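Local coordinates for protein NADP-dependent glyceraldehyde-3-phosphate dehydrogenase (Bacillus halodurans, PDB 3PRL) that probably oxidises glyceraldehyde 3-phosphate to 3-phosphoglycerate with NADP+ as the hydride acceptor and without taking up inorganic phosphate, as a member of the aldehyde dehydrogenase family, at residues 85-90 with 199-204; 177-182 with 472-477; 184-189 with 224-229; 284-289 with 315-320; 395-400 with 404-409. One frame throughout, in Å; residues are numbered along the deposited sequence.

Contact 1 of 5, residues 85-90 with 199-204; sequences EERKEI and VEALAD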
# COMPACT_ATOMS: atom_id res chain seq x y z
N GLU D 85 2.07 -6.66 -31.57
CA GLU D 85 3.42 -7.23 -31.69
C GLU D 85 3.58 -8.03 -32.99
O GLU D 85 4.56 -7.86 -33.72
CB GLU D 85 3.65 -8.12 -30.49
CG GLU D 85 4.98 -8.81 -30.39
CD GLU D 85 5.14 -9.39 -29.00
OE1 GLU D 85 4.91 -10.61 -28.84
OE2 GLU D 85 5.43 -8.61 -28.07
N GLU D 86 2.61 -8.90 -33.24
CA GLU D 86 2.47 -9.63 -34.50
C GLU D 86 2.52 -8.70 -35.72
O GLU D 86 3.13 -9.05 -36.74
CB GLU D 86 1.16 -10.43 -34.48
CG GLU D 86 0.88 -11.24 -35.73
CD GLU D 86 -0.34 -12.14 -35.60
OE1 GLU D 86 -0.48 -12.83 -34.56
OE2 GLU D 86 -1.15 -12.17 -36.55
N ARG D 87 1.89 -7.54 -35.63
CA ARG D 87 1.84 -6.59 -36.74
C ARG D 87 2.88 -5.46 -36.60
O ARG D 87 2.68 -4.34 -37.10
CB ARG D 87 0.42 -6.03 -36.93
CG ARG D 87 -0.59 -7.12 -37.29
CD ARG D 87 -2.03 -6.71 -37.07
NE ARG D 87 -2.93 -7.86 -37.20
CZ ARG D 87 -4.26 -7.81 -37.11
NH1 ARG D 87 -4.88 -6.66 -36.89
NH2 ARG D 87 -4.97 -8.92 -37.25
N LYS D 88 3.98 -5.78 -35.91
CA LYS D 88 5.14 -4.89 -35.77
C LYS D 88 5.40 -4.11 -37.05
O LYS D 88 5.43 -2.88 -37.05
CB LYS D 88 6.40 -5.72 -35.47
CG LYS D 88 6.89 -5.69 -34.04
CD LYS D 88 8.38 -6.11 -33.92
CE LYS D 88 8.61 -7.60 -34.12
NZ LYS D 88 8.69 -8.00 -35.57
N GLU D 89 5.57 -4.86 -38.13
CA GLU D 89 6.13 -4.37 -39.38
C GLU D 89 5.12 -3.59 -40.20
O GLU D 89 5.48 -2.60 -40.84
CB GLU D 89 6.67 -5.55 -40.20
CG GLU D 89 8.09 -6.00 -39.83
CD GLU D 89 8.18 -6.68 -38.47
OE1 GLU D 89 7.38 -7.60 -38.18
OE2 GLU D 89 9.08 -6.31 -37.68
N ILE D 90 3.88 -4.04 -40.19
CA ILE D 90 2.79 -3.40 -40.93
C ILE D 90 2.46 -2.06 -40.29
O ILE D 90 2.49 -1.02 -40.94
CB ILE D 90 1.53 -4.30 -40.96
CG1 ILE D 90 1.83 -5.61 -41.72
CG2 ILE D 90 0.32 -3.53 -41.54
CD1 ILE D 90 0.83 -6.74 -41.48
N VAL D 199 -6.41 0.34 -33.54
CA VAL D 199 -7.76 -0.01 -33.05
C VAL D 199 -8.29 -1.27 -33.71
O VAL D 199 -8.98 -2.08 -33.07
CB VAL D 199 -8.75 1.15 -33.21
CG1 VAL D 199 -10.22 0.66 -33.19
CG2 VAL D 199 -8.53 2.16 -32.11
N GLU D 200 -7.98 -1.43 -34.99
CA GLU D 200 -8.32 -2.64 -35.74
C GLU D 200 -7.88 -3.92 -35.02
O GLU D 200 -8.65 -4.88 -34.92
CB GLU D 200 -7.67 -2.59 -37.11
CG GLU D 200 -8.41 -1.73 -38.11
CD GLU D 200 -7.95 -1.96 -39.53
OE1 GLU D 200 -7.62 -3.12 -39.89
OE2 GLU D 200 -7.91 -0.97 -40.29
N ALA D 201 -6.63 -3.92 -34.56
CA ALA D 201 -6.07 -5.03 -33.79
C ALA D 201 -6.87 -5.31 -32.52
O ALA D 201 -6.99 -6.45 -32.11
CB ALA D 201 -4.59 -4.77 -33.46
N LEU D 202 -7.44 -4.26 -31.92
CA LEU D 202 -8.26 -4.41 -30.70
C LEU D 202 -9.60 -5.08 -31.04
O LEU D 202 -10.11 -5.92 -30.28
CB LEU D 202 -8.52 -3.04 -30.06
CG LEU D 202 -8.74 -2.88 -28.55
CD1 LEU D 202 -8.70 -1.41 -28.21
CD2 LEU D 202 -10.04 -3.49 -28.08
N ALA D 203 -10.16 -4.66 -32.17
CA ALA D 203 -11.37 -5.26 -32.73
C ALA D 203 -11.15 -6.72 -33.10
O ALA D 203 -11.97 -7.57 -32.76
CB ALA D 203 -11.81 -4.46 -33.97
N ASP D 204 -10.04 -7.01 -33.78
CA ASP D 204 -9.70 -8.37 -34.21
C ASP D 204 -9.34 -9.25 -32.99
O ASP D 204 -9.32 -10.48 -33.08
CB ASP D 204 -8.53 -8.37 -35.22
CG ASP D 204 -8.87 -7.67 -36.56
OD1 ASP D 204 -10.05 -7.32 -36.82
OD2 ASP D 204 -7.93 -7.46 -37.36
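OD2 of D204 is the polar atom on which this contact turns: two nitrogens of the R87 guanidinium grip it end-on. NH1 of R87 lies 3.2 Å from OD2 of D204, with an N-H...O angle of 151°, and NH2 of R87 lies 3.3 Å from that same oxygen. OD2 sits close to the guanidinium plane, at its edge, so both N-H groups can converge on it. The carboxylate is turned well away from that plane, the two flat groups standing 73° apart, and both nitrogens come to OD2 on its anti side. This is therefore a fork onto a single oxygen rather than a flat, two-oxygen pair. R87 gets there by pointing CG opposite its own carbonyl carbon (chi1 -62°) and running extended from CG to NE across the gap between the helices. On the way NH1 of R87 passes 3.7 Å from CA of A201, with the methyl of A201 also close by. E200 OE1 stays 5.4 Å from NH1 of R87, and its carboxylate leans weakly toward K197. A leucine in place of R87 would probably leave the D204 carboxylate without its ion-pair mate. Behind the salt bridge, A201 packs on W80 and L84, and D204 touches L83, all on helix 70-86. R87 itself is the N-cap residue of helix 88-98, right where helix 70-86 has ended. What results is a helix-helix junction bridged by a partly exposed salt bridge, where the break between two consecutive helices meets helix 192-204, which itself lies on the sheet of the Rossmann-like coenzyme-binding domain.

Contact 2 of 5, residues 177-182 with 472-477; sequences LVTGNT and SMTRER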
# COMPACT_ATOMS: atom_id res chain seq x y z
N LEU D 177 -10.08 0.92 -20.48
CA LEU D 177 -10.96 -0.23 -20.71
C LEU D 177 -10.79 -1.28 -19.64
O LEU D 177 -11.77 -1.91 -19.21
CB LEU D 177 -10.67 -0.89 -22.06
CG LEU D 177 -10.62 -0.06 -23.35
CD1 LEU D 177 -10.19 -0.97 -24.48
CD2 LEU D 177 -11.94 0.61 -23.67
N VAL D 178 -9.55 -1.50 -19.20
CA VAL D 178 -9.30 -2.56 -18.23
C VAL D 178 -9.89 -2.25 -16.86
O VAL D 178 -10.16 -3.17 -16.07
CB VAL D 178 -7.82 -2.95 -18.12
CG1 VAL D 178 -7.05 -1.92 -17.30
CG2 VAL D 178 -7.71 -4.33 -17.51
N THR D 179 -10.12 -0.96 -16.57
CA THR D 179 -10.74 -0.59 -15.29
C THR D 179 -12.24 -0.44 -15.45
O THR D 179 -12.94 -0.06 -14.50
CB THR D 179 -10.16 0.70 -14.68
OG1 THR D 179 -10.47 1.82 -15.52
CG2 THR D 179 -8.65 0.60 -14.48
N GLY D 180 -12.73 -0.72 -16.65
CA GLY D 180 -14.16 -0.86 -16.85
C GLY D 180 -14.87 0.35 -17.41
O GLY D 180 -16.10 0.41 -17.39
N ASN D 181 -14.09 1.31 -17.91
CA ASN D 181 -14.62 2.47 -18.65
C ASN D 181 -14.79 2.06 -20.11
O ASN D 181 -14.32 1.01 -20.51
CB ASN D 181 -13.65 3.65 -18.57
CG ASN D 181 -13.42 4.13 -17.13
OD1 ASN D 181 -14.20 4.92 -16.62
ND2 ASN D 181 -12.34 3.64 -16.49
N THR D 182 -15.48 2.89 -20.90
CA THR D 182 -15.45 2.77 -22.36
C THR D 182 -14.72 3.98 -22.95
O THR D 182 -14.44 4.95 -22.24
CB THR D 182 -16.84 2.52 -22.97
OG1 THR D 182 -17.74 3.58 -22.60
CG2 THR D 182 -17.40 1.20 -22.46
N SER D 472 -6.56 7.50 -12.22
CA SER D 472 -7.19 8.65 -12.84
C SER D 472 -8.42 8.21 -13.65
O SER D 472 -9.27 9.04 -13.99
CB SER D 472 -6.19 9.39 -13.71
OG SER D 472 -5.80 8.57 -14.80
N MET D 473 -8.51 6.90 -13.90
CA MET D 473 -9.59 6.32 -14.69
C MET D 473 -10.77 5.84 -13.84
O MET D 473 -11.75 5.31 -14.36
CB MET D 473 -9.08 5.14 -15.52
CG MET D 473 -7.87 5.42 -16.41
SD MET D 473 -8.23 6.29 -17.94
CE MET D 473 -6.59 6.67 -18.54
N THR D 474 -10.63 5.99 -12.53
CA THR D 474 -11.55 5.40 -11.58
C THR D 474 -11.87 6.42 -10.49
O THR D 474 -11.40 7.55 -10.54
CB THR D 474 -10.93 4.15 -10.90
OG1 THR D 474 -9.54 4.39 -10.64
CG2 THR D 474 -11.07 2.90 -11.79
N ARG D 475 -12.66 5.98 -9.52
CA ARG D 475 -13.03 6.75 -8.33
C ARG D 475 -13.37 5.75 -7.22
O ARG D 475 -13.61 4.55 -7.50
CB ARG D 475 -14.21 7.74 -8.62
CG ARG D 475 -15.55 7.11 -9.21
CD ARG D 475 -16.49 6.53 -8.11
NE ARG D 475 -17.85 6.23 -8.55
CZ ARG D 475 -18.85 5.90 -7.72
NH1 ARG D 475 -18.63 5.83 -6.40
NH2 ARG D 475 -20.07 5.65 -8.18
N GLU D 476 -13.39 6.23 -5.98
CA GLU D 476 -13.69 5.38 -4.85
C GLU D 476 -15.17 5.05 -4.81
O GLU D 476 -16.03 5.89 -5.11
CB GLU D 476 -13.23 6.01 -3.53
CG GLU D 476 -11.72 5.93 -3.29
CD GLU D 476 -10.97 7.17 -3.73
OE1 GLU D 476 -11.49 7.93 -4.58
OE2 GLU D 476 -9.86 7.41 -3.21
N ARG D 477 -15.42 3.80 -4.46
CA ARG D 477 -16.74 3.25 -4.28
C ARG D 477 -16.78 2.68 -2.87
O ARG D 477 -16.09 1.70 -2.57
CB ARG D 477 -16.97 2.16 -5.33
CG ARG D 477 -18.25 1.37 -5.12
CD ARG D 477 -18.96 0.92 -6.40
NE ARG D 477 -20.36 0.93 -6.03
CZ ARG D 477 -21.29 1.74 -6.52
NH1 ARG D 477 -21.05 2.57 -7.52
NH2 ARG D 477 -22.51 1.67 -6.01
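The flat amide of N181 meets the peptide carbonyl of M473 at its nitrogen: ND2 of N181 gives a 2.8 Å hydrogen bond to O of M473, which lies 18° out of the amide plane. The donor in turn is tilted 22° from the carbonyl plane, and the N-H...O angle is 148°. The other end of the amide is also held, since OD1 of N181 accepts from the backbone N of G154, while ND2 has a second acceptor in O of A176; with both ends used, the amide cannot easily flip. Beside it the contact is van der Waals packing. OG1 of T179 stands 3.6 Å from CB of M473, its own hydrogen bond going to O of P175, and CB of T179 makes an apolar contact, 3.7 Å, with the CG2 methyl of T474, whose OG1 bonds O of L470 and NH1 of R150. An alanine at N181 would probably leave O of M473 without this donor and G154 N without its acceptor, in a buried place. G180, at positive phi, ends helix 167-178 in a Schellman motif that swings N181 toward M473. The contact thus joins the helix-to-strand turn of a beta-alpha-beta crossover to the start of strand 474-482, an antiparallel neighbour of strand 144-159 in the coenzyme-domain sheet.

Contact 3 of 5, residues 184-189 with 224-229; sequences VFKPAT and DHLVEH
V184 and L226 meet in a strand-against-helix contact of the Rossmann-like fold, where strand 182-186 of the parallel part of the coenzyme sheet is covered by the short helix 223-227. The apolar interaction comes first. CG1 of V184 approaches CD2 of L226 to 4.1 Å, methyl against methyl, with the two side chains set obliquely to each other. Having CG1 of V184 anti to the backbone N (chi1 175°) sends that methyl out from the sheet to the helix. The other branch of L226, CD1, lies 4.5 Å from CG of K186, so the leucine fork spans two alternate residues on one side of the strand. V51 of helix 48-65 packs on L226 from outside these segments, and V215 lies against both V184 and K186.

No hydrogen bond or salt bridge crosses between the segments; the polar interactions hold each side separately. Strand 182-186 is tied by backbone bonds to V156 and A158 on one neighbour and, through F185, to Q213 and V215. On the helix side, H225 and H229 both bond through NE2 to OD1 of N52.

The contact also carries part of the coenzyme site. K186, T189 and D224 bind NADP(+) in a structure of this protein, although this chain carries none. K186 offers only its aliphatic part to L226, and its ammonium leads away toward the pocket side, where G219 and S160 also belong to the site. There, NZ of K186 makes a weak hydrogen bond, 2.6 Å long, to O of P187.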
# COMPACT_ATOMS: atom_id res chain seq x y z
N VAL D 184 -14.18 6.87 -26.14
CA VAL D 184 -14.26 7.61 -27.39
C VAL D 184 -12.84 8.06 -27.73
O VAL D 184 -12.23 8.82 -26.97
CB VAL D 184 -15.25 8.78 -27.29
CG1 VAL D 184 -15.24 9.60 -28.57
CG2 VAL D 184 -16.63 8.23 -27.07
N PHE D 185 -12.31 7.51 -28.82
CA PHE D 185 -10.93 7.75 -29.27
C PHE D 185 -10.86 8.75 -30.43
O PHE D 185 -11.41 8.50 -31.52
CB PHE D 185 -10.27 6.43 -29.69
CG PHE D 185 -8.84 6.58 -30.23
CD1 PHE D 185 -7.94 7.48 -29.64
CD2 PHE D 185 -8.40 5.81 -31.31
CE1 PHE D 185 -6.64 7.64 -30.11
CE2 PHE D 185 -7.08 5.94 -31.78
CZ PHE D 185 -6.20 6.86 -31.19
N LYS D 186 -10.19 9.87 -30.20
CA LYS D 186 -9.92 10.86 -31.26
C LYS D 186 -8.42 11.03 -31.52
O LYS D 186 -7.76 11.75 -30.78
CB LYS D 186 -10.56 12.23 -30.94
CG LYS D 186 -10.32 13.36 -32.01
CD LYS D 186 -10.41 12.84 -33.45
CE LYS D 186 -9.58 13.66 -34.44
NZ LYS D 186 -9.08 12.81 -35.58
N PRO D 187 -7.88 10.36 -32.58
CA PRO D 187 -6.45 10.54 -32.89
C PRO D 187 -6.15 11.92 -33.44
O PRO D 187 -7.05 12.56 -33.96
CB PRO D 187 -6.19 9.50 -34.00
CG PRO D 187 -7.52 9.19 -34.57
CD PRO D 187 -8.52 9.37 -33.47
N ALA D 188 -4.91 12.38 -33.35
CA ALA D 188 -4.50 13.51 -34.17
C ALA D 188 -4.76 13.11 -35.62
O ALA D 188 -4.55 11.93 -36.00
CB ALA D 188 -3.04 13.82 -33.95
N THR D 189 -5.21 14.05 -36.44
CA THR D 189 -5.54 13.72 -37.83
C THR D 189 -4.30 13.21 -38.57
O THR D 189 -4.36 12.22 -39.32
CB THR D 189 -6.23 14.90 -38.57
OG1 THR D 189 -7.57 15.02 -38.09
CG2 THR D 189 -6.27 14.67 -40.10
N ASP D 224 -14.59 21.18 -30.15
CA ASP D 224 -15.32 21.71 -28.99
C ASP D 224 -16.49 20.83 -28.52
O ASP D 224 -16.62 20.56 -27.32
CB ASP D 224 -15.83 23.13 -29.28
CG ASP D 224 -14.70 24.13 -29.53
OD1 ASP D 224 -13.63 24.05 -28.89
OD2 ASP D 224 -14.91 25.01 -30.39
N HIS D 225 -17.31 20.38 -29.48
CA HIS D 225 -18.49 19.53 -29.23
C HIS D 225 -18.18 18.29 -28.38
O HIS D 225 -18.98 17.90 -27.53
CB HIS D 225 -19.11 19.12 -30.57
CG HIS D 225 -20.38 18.31 -30.44
ND1 HIS D 225 -21.61 18.89 -30.22
CD2 HIS D 225 -20.60 16.98 -30.54
CE1 HIS D 225 -22.54 17.95 -30.18
NE2 HIS D 225 -21.95 16.78 -30.38
N LEU D 226 -17.02 17.68 -28.62
CA LEU D 226 -16.58 16.54 -27.83
C LEU D 226 -16.27 16.96 -26.40
O LEU D 226 -16.84 16.42 -25.46
CB LEU D 226 -15.33 15.90 -28.45
CG LEU D 226 -15.47 15.02 -29.69
CD1 LEU D 226 -14.20 15.09 -30.52
CD2 LEU D 226 -15.77 13.59 -29.29
N VAL D 227 -15.39 17.94 -26.27
CA VAL D 227 -14.88 18.40 -24.98
C VAL D 227 -15.98 18.96 -24.08
O VAL D 227 -15.87 18.89 -22.85
CB VAL D 227 -13.69 19.38 -25.20
CG1 VAL D 227 -13.67 20.53 -24.23
CG2 VAL D 227 -12.38 18.62 -25.17
N GLU D 228 -17.05 19.45 -24.71
CA GLU D 228 -18.21 20.04 -24.04
C GLU D 228 -19.36 19.06 -23.79
O GLU D 228 -20.39 19.45 -23.25
CB GLU D 228 -18.74 21.22 -24.87
CG GLU D 228 -17.81 22.43 -24.94
CD GLU D 228 -18.30 23.53 -25.89
OE1 GLU D 228 -19.23 23.29 -26.70
OE2 GLU D 228 -17.73 24.64 -25.85
N HIS D 229 -19.20 17.80 -24.18
CA HIS D 229 -20.32 16.84 -24.16
C HIS D 229 -20.64 16.27 -22.78
O HIS D 229 -19.79 15.60 -22.18
CB HIS D 229 -20.02 15.68 -25.12
CG HIS D 229 -21.25 15.09 -25.74
ND1 HIS D 229 -22.06 14.20 -25.09
CD2 HIS D 229 -21.80 15.28 -26.96
CE1 HIS D 229 -23.06 13.85 -25.87
NE2 HIS D 229 -22.93 14.50 -27.02

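Contact 4 of 5, residues 284-289 with 315-320; sequences GAFSYS and ELVEQL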
# COMPACT_ATOMS: atom_id res chain seq x y z
N GLY D 284 18.78 12.89 -26.48
CA GLY D 284 17.47 13.34 -26.01
C GLY D 284 16.91 14.56 -26.73
O GLY D 284 15.71 14.62 -26.98
N ALA D 285 17.76 15.53 -27.07
CA ALA D 285 17.28 16.77 -27.70
C ALA D 285 16.83 16.51 -29.12
O ALA D 285 15.86 17.12 -29.59
CB ALA D 285 18.36 17.87 -27.67
N PHE D 286 17.51 15.58 -29.79
CA PHE D 286 17.42 15.43 -31.23
C PHE D 286 16.71 14.18 -31.67
O PHE D 286 16.52 13.97 -32.87
CB PHE D 286 18.82 15.44 -31.84
CG PHE D 286 19.37 16.79 -31.98
CD1 PHE D 286 18.83 17.68 -32.89
CD2 PHE D 286 20.42 17.21 -31.17
CE1 PHE D 286 19.32 18.95 -33.01
CE2 PHE D 286 20.94 18.50 -31.29
CZ PHE D 286 20.39 19.37 -32.22
N SER D 287 16.36 13.34 -30.69
CA SER D 287 15.50 12.19 -30.90
C SER D 287 14.23 12.65 -31.57
O SER D 287 13.61 13.62 -31.14
CB SER D 287 15.19 11.53 -29.55
OG SER D 287 14.08 10.65 -29.65
N TYR D 288 13.83 11.94 -32.63
CA TYR D 288 12.68 12.30 -33.47
C TYR D 288 12.68 13.79 -33.89
O TYR D 288 11.63 14.45 -33.92
CB TYR D 288 11.36 11.83 -32.84
CG TYR D 288 10.11 12.00 -33.69
CD1 TYR D 288 10.09 11.61 -35.03
CD2 TYR D 288 8.95 12.52 -33.13
CE1 TYR D 288 8.92 11.77 -35.81
CE2 TYR D 288 7.79 12.67 -33.89
CZ TYR D 288 7.78 12.30 -35.22
OH TYR D 288 6.61 12.48 -35.96
N SER D 289 13.87 14.28 -34.23
CA SER D 289 14.10 15.67 -34.66
C SER D 289 13.56 16.75 -33.71
O SER D 289 13.23 17.85 -34.16
CB SER D 289 13.56 15.91 -36.09
OG SER D 289 14.32 15.21 -37.06
N GLU D 315 30.48 17.73 -32.06
CA GLU D 315 30.97 16.52 -32.73
C GLU D 315 29.87 15.51 -33.00
O GLU D 315 29.71 15.05 -34.14
CB GLU D 315 32.12 15.87 -31.94
CG GLU D 315 32.79 14.69 -32.65
CD GLU D 315 33.25 13.60 -31.68
OE1 GLU D 315 34.37 13.07 -31.87
OE2 GLU D 315 32.49 13.26 -30.74
N LEU D 316 29.11 15.17 -31.95
CA LEU D 316 28.04 14.18 -32.07
C LEU D 316 26.95 14.65 -33.02
O LEU D 316 26.40 13.86 -33.77
CB LEU D 316 27.46 13.82 -30.69
CG LEU D 316 28.42 13.32 -29.58
CD1 LEU D 316 27.76 13.47 -28.22
CD2 LEU D 316 28.89 11.88 -29.79
N VAL D 317 26.66 15.95 -33.00
CA VAL D 317 25.66 16.57 -33.87
C VAL D 317 26.02 16.47 -35.36
O VAL D 317 25.16 16.19 -36.21
CB VAL D 317 25.39 18.04 -33.43
CG1 VAL D 317 24.88 18.90 -34.59
CG2 VAL D 317 24.40 18.08 -32.25
N GLU D 318 27.30 16.68 -35.67
CA GLU D 318 27.84 16.46 -37.02
C GLU D 318 27.90 14.97 -37.41
O GLU D 318 28.14 14.64 -38.57
CB GLU D 318 29.22 17.11 -37.15
CG GLU D 318 29.17 18.50 -37.76
CD GLU D 318 30.09 19.49 -37.06
OE1 GLU D 318 31.03 19.05 -36.36
OE2 GLU D 318 29.86 20.71 -37.23
N GLN D 319 27.69 14.10 -36.42
CA GLN D 319 27.62 12.65 -36.66
C GLN D 319 26.19 12.21 -37.01
O GLN D 319 25.98 11.10 -37.52
CB GLN D 319 28.09 11.87 -35.42
CG GLN D 319 29.51 11.30 -35.45
CD GLN D 319 29.66 10.06 -34.54
OE1 GLN D 319 28.79 9.76 -33.72
NE2 GLN D 319 30.78 9.35 -34.69
N LEU D 320 25.21 13.07 -36.72
CA LEU D 320 23.81 12.77 -37.01
C LEU D 320 23.55 12.77 -38.51
O LEU D 320 23.94 13.71 -39.22
CB LEU D 320 22.85 13.75 -36.31
CG LEU D 320 23.04 13.99 -34.81
CD1 LEU D 320 22.14 15.11 -34.35
CD2 LEU D 320 22.83 12.72 -33.97
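F286 carries the contact, and both of its partners are aliphatic. The tight spot is at the far end of the ring, where CE2 of F286 comes to 3.6 Å from CG2 of V317. That methyl approaches the ring obliquely, neither squarely over the face nor at the edge. A second methyl, CD1 of L320, lies over one ring face, 4.0 Å above the plane and displaced toward the rim; its nearest ring atom is CG of F286, at 4.0 Å. V317 and L320 thus hold different parts of one aromatic group, and the phenyl crosses each of their side chains at about a right angle. With CG placed opposite the carbonyl carbon (chi1 -79°), the F286 ring projects from helix 274-286 into this greasy patch. I331 and P370 also lie against F286, and V282, one turn back in helix 274-286, touches V317 and L320 as well.

The two helices lie side by side in the catalytic domain of the aldehyde dehydrogenase fold, joined through strand 296-302. A type I turn from V317 to L320 brings the leucine round to the ring.

Packing thins out beyond L320, which is itself partly exposed. E318 and Q319, in the middle of that turn, are exposed to solvent and reach nothing on 284-289; the carboxylate of E318 pairs instead with NZ of K314.

Contact 5 of 5, residues 395-400 with 404-409; sequences IRVKDA and ISLSNQ
CG1 of I404 points opposite its carbonyl carbon (chi1 -71°), which lays this branch back beside the turn before it, 3.1 Å from O of A400. L406 has its CG placed in the same sense (chi1 -81°), and with chi2 extended the branch ends in CD1 against the strand. That methyl lies 4.4 Å from CG2 of I395 and 4.5 Å from CG2 of V397. I395 and V397 are alternate residues of strand 391-397, so both present side chains to the leucine. F300 of the adjacent strand 296-302 packs on all three.

The polar link is a backbone one: N of I404 donates to O of A400 at 2.6 Å, with an N-H...O angle of 157° and a C=O...N angle of 166°. It is the i to i+4 bond of the first turn of helix 400-409. Just before it D399 is the N-cap, its OD1 taking the backbone N of E402, and OE1 of E402 accepts from the backbone N of K398.

The chemistry implies two separate jobs: hydrogen bonds begin the helix right after the strand, while loose methyl contacts, with no polar bond between side chains, seat it against the sheet.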
# COMPACT_ATOMS: atom_id res chain seq x y z
N ILE D 395 23.18 27.72 -23.15
CA ILE D 395 23.15 28.93 -22.36
C ILE D 395 24.30 28.88 -21.36
O ILE D 395 24.34 28.02 -20.49
CB ILE D 395 21.76 29.17 -21.70
CG1 ILE D 395 20.69 29.40 -22.77
CG2 ILE D 395 21.81 30.37 -20.75
CD1 ILE D 395 19.25 29.30 -22.28
N ARG D 396 25.25 29.78 -21.55
CA ARG D 396 26.44 29.79 -20.70
C ARG D 396 26.06 30.43 -19.36
O ARG D 396 25.59 31.56 -19.30
CB ARG D 396 27.62 30.53 -21.37
CG ARG D 396 27.59 30.51 -22.90
CD ARG D 396 28.99 30.42 -23.51
NE ARG D 396 29.33 29.06 -23.91
CZ ARG D 396 30.55 28.64 -24.24
NH1 ARG D 396 31.58 29.46 -24.20
NH2 ARG D 396 30.73 27.37 -24.60
N VAL D 397 26.23 29.66 -18.29
CA VAL D 397 25.79 30.07 -16.96
C VAL D 397 26.99 30.13 -15.99
O VAL D 397 28.04 29.57 -16.28
CB VAL D 397 24.66 29.13 -16.47
CG1 VAL D 397 24.29 29.40 -15.05
CG2 VAL D 397 23.43 29.28 -17.36
N LYS D 398 26.82 30.82 -14.86
CA LYS D 398 27.88 30.93 -13.86
C LYS D 398 27.84 29.80 -12.83
O LYS D 398 28.88 29.28 -12.45
CB LYS D 398 27.82 32.29 -13.14
CG LYS D 398 29.19 32.89 -12.80
CD LYS D 398 29.19 33.67 -11.47
CE LYS D 398 28.07 34.73 -11.38
NZ LYS D 398 27.88 35.25 -9.99
N ASP D 399 26.64 29.46 -12.36
CA ASP D 399 26.50 28.44 -11.34
C ASP D 399 25.17 27.70 -11.44
O ASP D 399 24.37 27.96 -12.34
CB ASP D 399 26.69 29.05 -9.95
CG ASP D 399 25.84 30.29 -9.72
OD1 ASP D 399 24.76 30.41 -10.33
OD2 ASP D 399 26.25 31.15 -8.93
N ALA D 400 24.95 26.76 -10.51
CA ALA D 400 23.69 26.04 -10.43
C ALA D 400 22.57 27.02 -10.08
O ALA D 400 21.46 26.91 -10.60
CB ALA D 400 23.78 24.93 -9.38
N ILE D 404 19.24 27.26 -11.89
CA ILE D 404 17.96 27.03 -11.20
C ILE D 404 16.95 28.12 -11.53
O ILE D 404 15.82 27.83 -11.91
CB ILE D 404 18.16 26.96 -9.66
CG1 ILE D 404 18.90 25.67 -9.27
CG2 ILE D 404 16.82 27.10 -8.90
CD1 ILE D 404 19.21 25.54 -7.77
N SER D 405 17.39 29.37 -11.40
CA SER D 405 16.55 30.54 -11.65
C SER D 405 16.01 30.64 -13.08
O SER D 405 14.79 30.78 -13.29
CB SER D 405 17.35 31.80 -11.29
OG SER D 405 16.62 32.98 -11.60
N LEU D 406 16.91 30.58 -14.05
CA LEU D 406 16.54 30.64 -15.46
C LEU D 406 15.69 29.44 -15.88
O LEU D 406 14.84 29.54 -16.77
CB LEU D 406 17.80 30.72 -16.32
CG LEU D 406 18.47 32.09 -16.49
CD1 LEU D 406 19.85 31.95 -17.12
CD2 LEU D 406 17.58 33.00 -17.32
N SER D 407 15.95 28.31 -15.23
CA SER D 407 15.17 27.10 -15.40
C SER D 407 13.73 27.37 -14.97
O SER D 407 12.79 27.11 -15.73
CB SER D 407 15.80 25.97 -14.58
OG SER D 407 14.89 24.90 -14.38
N ASN D 408 13.57 27.93 -13.78
CA ASN D 408 12.25 28.14 -13.21
C ASN D 408 11.44 29.26 -13.84
O ASN D 408 10.21 29.30 -13.68
CB ASN D 408 12.34 28.33 -11.69
CG ASN D 408 12.70 27.05 -11.00
OD1 ASN D 408 12.59 25.97 -11.58
ND2 ASN D 408 13.15 27.15 -9.76
N GLN D 409 12.13 30.15 -14.56
CA GLN D 409 11.47 31.28 -15.23
C GLN D 409 10.55 30.87 -16.38
O GLN D 409 9.60 31.60 -16.68
CB GLN D 409 12.48 32.31 -15.72
CG GLN D 409 12.68 33.46 -14.75
CD GLN D 409 13.96 34.26 -15.02
OE1 GLN D 409 14.64 34.66 -14.08
NE2 GLN D 409 14.27 34.50 -16.29

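In the fold
Contacts 1, 2 and 3 gather in the coenzyme-binding domain, centres about 19 to 24 Å apart; contacts 4 and 5 lie in the catalytic domain, centres about 23 Å apart. Contact 2 closes the longest loop, its segments enclosing contacts 3, 4 and 5 along the chain, whereas contact 1 alternates with contacts 2 and 3. Contacts 2 and 3 reach the same sheet. Helix 192-204 of contact 1 packs on both neighbours, through L202 on L177 and V199 on F185. Contact 5 includes strand 391-397, next to 296-302 in the second large sheet; helix 303-317 of contact 4 follows 296-302, and contact 4 packs on strand 367-374 of that sheet. The two domains thus have separate sheet cores.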